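Local coordinates for protein apical membrane antigen 1 (Toxoplasma gondii, PDB 3ZLE) that probably helps the sporozoite invade host cells, as part of the extracellular region of a membrane antigen linked to the moving junction, at residues 32-37 with 164-169. Sequence-based numbering, arbitrary orientation.
Sequences IFVDLG and AQLLKG
Gln165 OE1 is gripped from two quarters: Asp35 N donates to it at 2.9 Å, almost dead straight at 175°, and the ammonium group of Lys55 bonds to it as well. The other arm of the same amide turns back to the same residue, Gln165 NE2 giving a hydrogen to Asp35 O at 3.1 Å. Asp35 O lies in the plane of the Gln165 amide, yet NE2 comes to it from above the peptide carbonyl plane, 45° out. With its second hydrogen-bond partner, Ser163 O, NE2 helps fix which way round the amide sits. Gln165 gets there with CG anti to its own carbonyl carbon and the chain bent at chi2 (145°), which carries the amide up to the Asp35 backbone.

Apolar groups flank the polar pair. Leu36 CD2 lies against Gln165 NE2 at 3.7 Å, the two side chains running past each other in opposite directions. Val34 CG2 packs on Leu166 CB at 3.6 Å and also touches Gln165 CB. Farther out, Leu166 CD2 stands at the edge of the Phe33 ring, near its plane, a loose 4.5 Å from CE2.

Asp35 points its carboxylate away from Gln165: OD2 takes Gly48 N, while OD1 accepts from Gly37 N in an Asx turn and also meets Gly47 N and Ser30 OG. The whole is a buried join of two irregular loops in the AMA1 ectodomain, in which a glutamine amide pairs with both the N-H and the C=O of one residue, much as a residue opposite would in a hydrogen-bonded antiparallel pair, though neither segment is a strand.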
ATOM      1  N   ILE A  32       3.808   0.728   5.165  1.00 22.75           N
ATOM      2  CA  ILE A  32       2.709   0.452   4.223  1.00 24.34           C
ATOM      3  C   ILE A  32       1.428   0.231   5.015  1.00 26.83           C
ATOM      4  O   ILE A  32       0.475   1.022   4.898  1.00 25.90           O
ATOM      5  CB  ILE A  32       3.026  -0.782   3.356  1.00 23.85           C
ATOM      6  CG1 ILE A  32       4.349  -0.556   2.587  1.00 23.57           C
ATOM      7  CG2 ILE A  32       1.876  -1.087   2.412  1.00 19.09           C
ATOM      8  CD1 ILE A  32       4.982  -1.823   2.069  1.00 21.88           C
ATOM      9  N   PHE A  33       1.465  -0.710   5.967  1.00 24.54           N
ATOM     10  CA  PHE A  33       0.273  -0.970   6.826  1.00 26.64           C
ATOM     11  C   PHE A  33      -0.081   0.298   7.591  1.00 22.89           C
ATOM     12  O   PHE A  33      -1.146   0.900   7.366  1.00 23.32           O
ATOM     13  CB  PHE A  33       0.503  -2.163   7.767  1.00 24.88           C
ATOM     14  CG  PHE A  33      -0.696  -2.510   8.646  1.00 30.32           C
ATOM     15  CD1 PHE A  33      -1.786  -3.249   8.128  1.00 26.38           C
ATOM     16  CD2 PHE A  33      -0.670  -2.250  10.000  1.00 21.71           C
ATOM     17  CE1 PHE A  33      -2.873  -3.589   8.924  1.00 24.62           C
ATOM     18  CE2 PHE A  33      -1.764  -2.590  10.818  1.00 26.19           C
ATOM     19  CZ  PHE A  33      -2.873  -3.267  10.272  1.00 24.61           C
ATOM     20  N   VAL A  34       0.856   0.768   8.418  1.00 27.17           N
ATOM     21  CA  VAL A  34       0.809   2.130   8.953  1.00 22.60           C
ATOM     22  C   VAL A  34       2.039   2.931   8.483  1.00 25.75           C
ATOM     23  O   VAL A  34       3.204   2.498   8.653  1.00 25.06           O
ATOM     24  CB  VAL A  34       0.804   2.127  10.484  1.00 26.62           C
ATOM     25  CG1 VAL A  34       1.114   3.536  11.009  1.00 22.69           C
ATOM     26  CG2 VAL A  34      -0.534   1.624  11.014  1.00 32.41           C
ATOM     27  N   ASP A  35       1.764   4.045   7.828  1.00 22.69           N
ATOM     28  CA  ASP A  35       2.791   4.900   7.242  1.00 21.11           C
ATOM     29  C   ASP A  35       3.026   6.121   8.099  1.00 18.52           C
ATOM     30  O   ASP A  35       2.232   7.054   8.113  1.00 19.84           O
ATOM     31  CB  ASP A  35       2.388   5.327   5.848  1.00 18.84           C
ATOM     32  CG  ASP A  35       3.412   6.191   5.192  1.00 28.07           C
ATOM     33  OD1 ASP A  35       4.262   6.771   5.935  1.00 23.94           O
ATOM     34  OD2 ASP A  35       3.398   6.281   3.920  1.00 21.79           O
ATOM     35  N   LEU A  36       4.138   6.146   8.813  1.00 19.18           N
ATOM     36  CA  LEU A  36       4.401   7.330   9.618  1.00 22.43           C
ATOM     37  C   LEU A  36       5.860   7.611   9.519  1.00 24.88           C
ATOM     38  O   LEU A  36       6.535   7.783  10.521  1.00 31.95           O
ATOM     39  CB  LEU A  36       3.924   7.147  11.094  1.00 18.39           C
ATOM     40  CG  LEU A  36       2.418   7.095  11.364  1.00 19.09           C
ATOM     41  CD1 LEU A  36       2.116   6.639  12.813  1.00 22.47           C
ATOM     42  CD2 LEU A  36       1.712   8.423  11.077  1.00 18.32           C
ATOM     43  N   GLY A  37       6.349   7.670   8.285  1.00 27.95           N
ATOM     44  CA  GLY A  37       7.769   7.642   8.032  1.00 26.97           C
ATOM     45  C   GLY A  37       8.422   9.007   8.153  1.00 32.20           C
ATOM     46  O   GLY A  37       9.628   9.131   7.974  1.00 31.24           O
ATOM     47  N   ALA A 164      -3.475   9.558  11.958  1.00 22.70           N
ATOM     48  CA  ALA A 164      -3.506   8.295  12.703  1.00 22.41           C
ATOM     49  C   ALA A 164      -4.122   7.188  11.888  1.00 27.87           C
ATOM     50  O   ALA A 164      -5.115   7.391  11.182  1.00 31.43           O
ATOM     51  CB  ALA A 164      -4.287   8.468  14.018  1.00 18.93           C
ATOM     52  N   GLN A 165      -3.491   6.028  11.911  1.00 34.36           N
ATOM     53  CA  GLN A 165      -3.995   4.922  11.157  1.00 28.58           C
ATOM     54  C   GLN A 165      -4.338   3.742  12.044  1.00 29.37           C
ATOM     55  O   GLN A 165      -5.142   2.898  11.665  1.00 29.51           O
ATOM     56  CB  GLN A 165      -2.992   4.503  10.087  1.00 27.95           C
ATOM     57  CG  GLN A 165      -2.845   5.540   9.010  1.00 27.77           C
ATOM     58  CD  GLN A 165      -1.448   5.621   8.484  1.00 26.94           C
ATOM     59  OE1 GLN A 165      -1.017   4.769   7.711  1.00 29.18           O
ATOM     60  NE2 GLN A 165      -0.743   6.676   8.851  1.00 24.84           N
ATOM     61  N   LEU A 166      -3.666   3.633  13.191  1.00 26.96           N
ATOM     62  CA  LEU A 166      -3.881   2.468  14.047  1.00 29.27           C
ATOM     63  C   LEU A 166      -4.049   2.845  15.510  1.00 27.63           C
ATOM     64  O   LEU A 166      -3.148   3.421  16.123  1.00 31.46           O
ATOM     65  CB  LEU A 166      -2.796   1.388  13.849  1.00 24.68           C
ATOM     66  CG  LEU A 166      -2.724   0.282  14.914  1.00 31.86           C
ATOM     67  CD1 LEU A 166      -3.934  -0.630  14.758  1.00 34.48           C
ATOM     68  CD2 LEU A 166      -1.435  -0.540  14.793  1.00 28.32           C
ATOM     69  N   LEU A 167      -5.206   2.507  16.062  1.00 26.42           N
ATOM     70  CA  LEU A 167      -5.490   2.735  17.487  1.00 26.39           C
ATOM     71  C   LEU A 167      -6.114   1.471  18.064  1.00 30.67           C
ATOM     72  O   LEU A 167      -7.153   0.978  17.569  1.00 33.49           O
ATOM     73  CB  LEU A 167      -6.469   3.944  17.663  1.00 24.34           C
ATOM     74  CG  LEU A 167      -6.919   4.346  19.087  1.00 25.84           C
ATOM     75  CD1 LEU A 167      -5.708   4.741  19.933  1.00 30.70           C
ATOM     76  CD2 LEU A 167      -7.920   5.490  19.055  1.00 22.88           C
ATOM     77  N   LYS A 168      -5.558   1.003  19.163  1.00 39.97           N
ATOM     78  CA  LYS A 168      -5.759  -0.388  19.612  1.00 42.42           C
ATOM     79  C   LYS A 168      -5.701  -0.378  21.157  1.00 44.20           C
ATOM     80  O   LYS A 168      -5.044   0.488  21.740  1.00 36.99           O
ATOM     81  CB  LYS A 168      -4.608  -1.218  19.035  1.00 37.84           C
ATOM     82  CG  LYS A 168      -4.743  -2.719  19.085  1.00 50.67           C
ATOM     83  CD  LYS A 168      -3.516  -3.363  18.441  1.00 55.29           C
ATOM     84  CE  LYS A 168      -2.229  -3.083  19.226  1.00 52.45           C
ATOM     85  NZ  LYS A 168      -1.020  -3.507  18.464  1.00 57.87           N
ATOM     86  N   GLY A 169      -6.433  -1.282  21.817  1.00 45.23           N
ATOM     87  CA  GLY A 169      -6.224  -1.538  23.264  1.00 37.81           C
ATOM     88  C   GLY A 169      -7.231  -0.844  24.170  1.00 42.21           C
ATOM     89  O   GLY A 169      -7.492   0.354  24.015  1.00 37.71           O
TER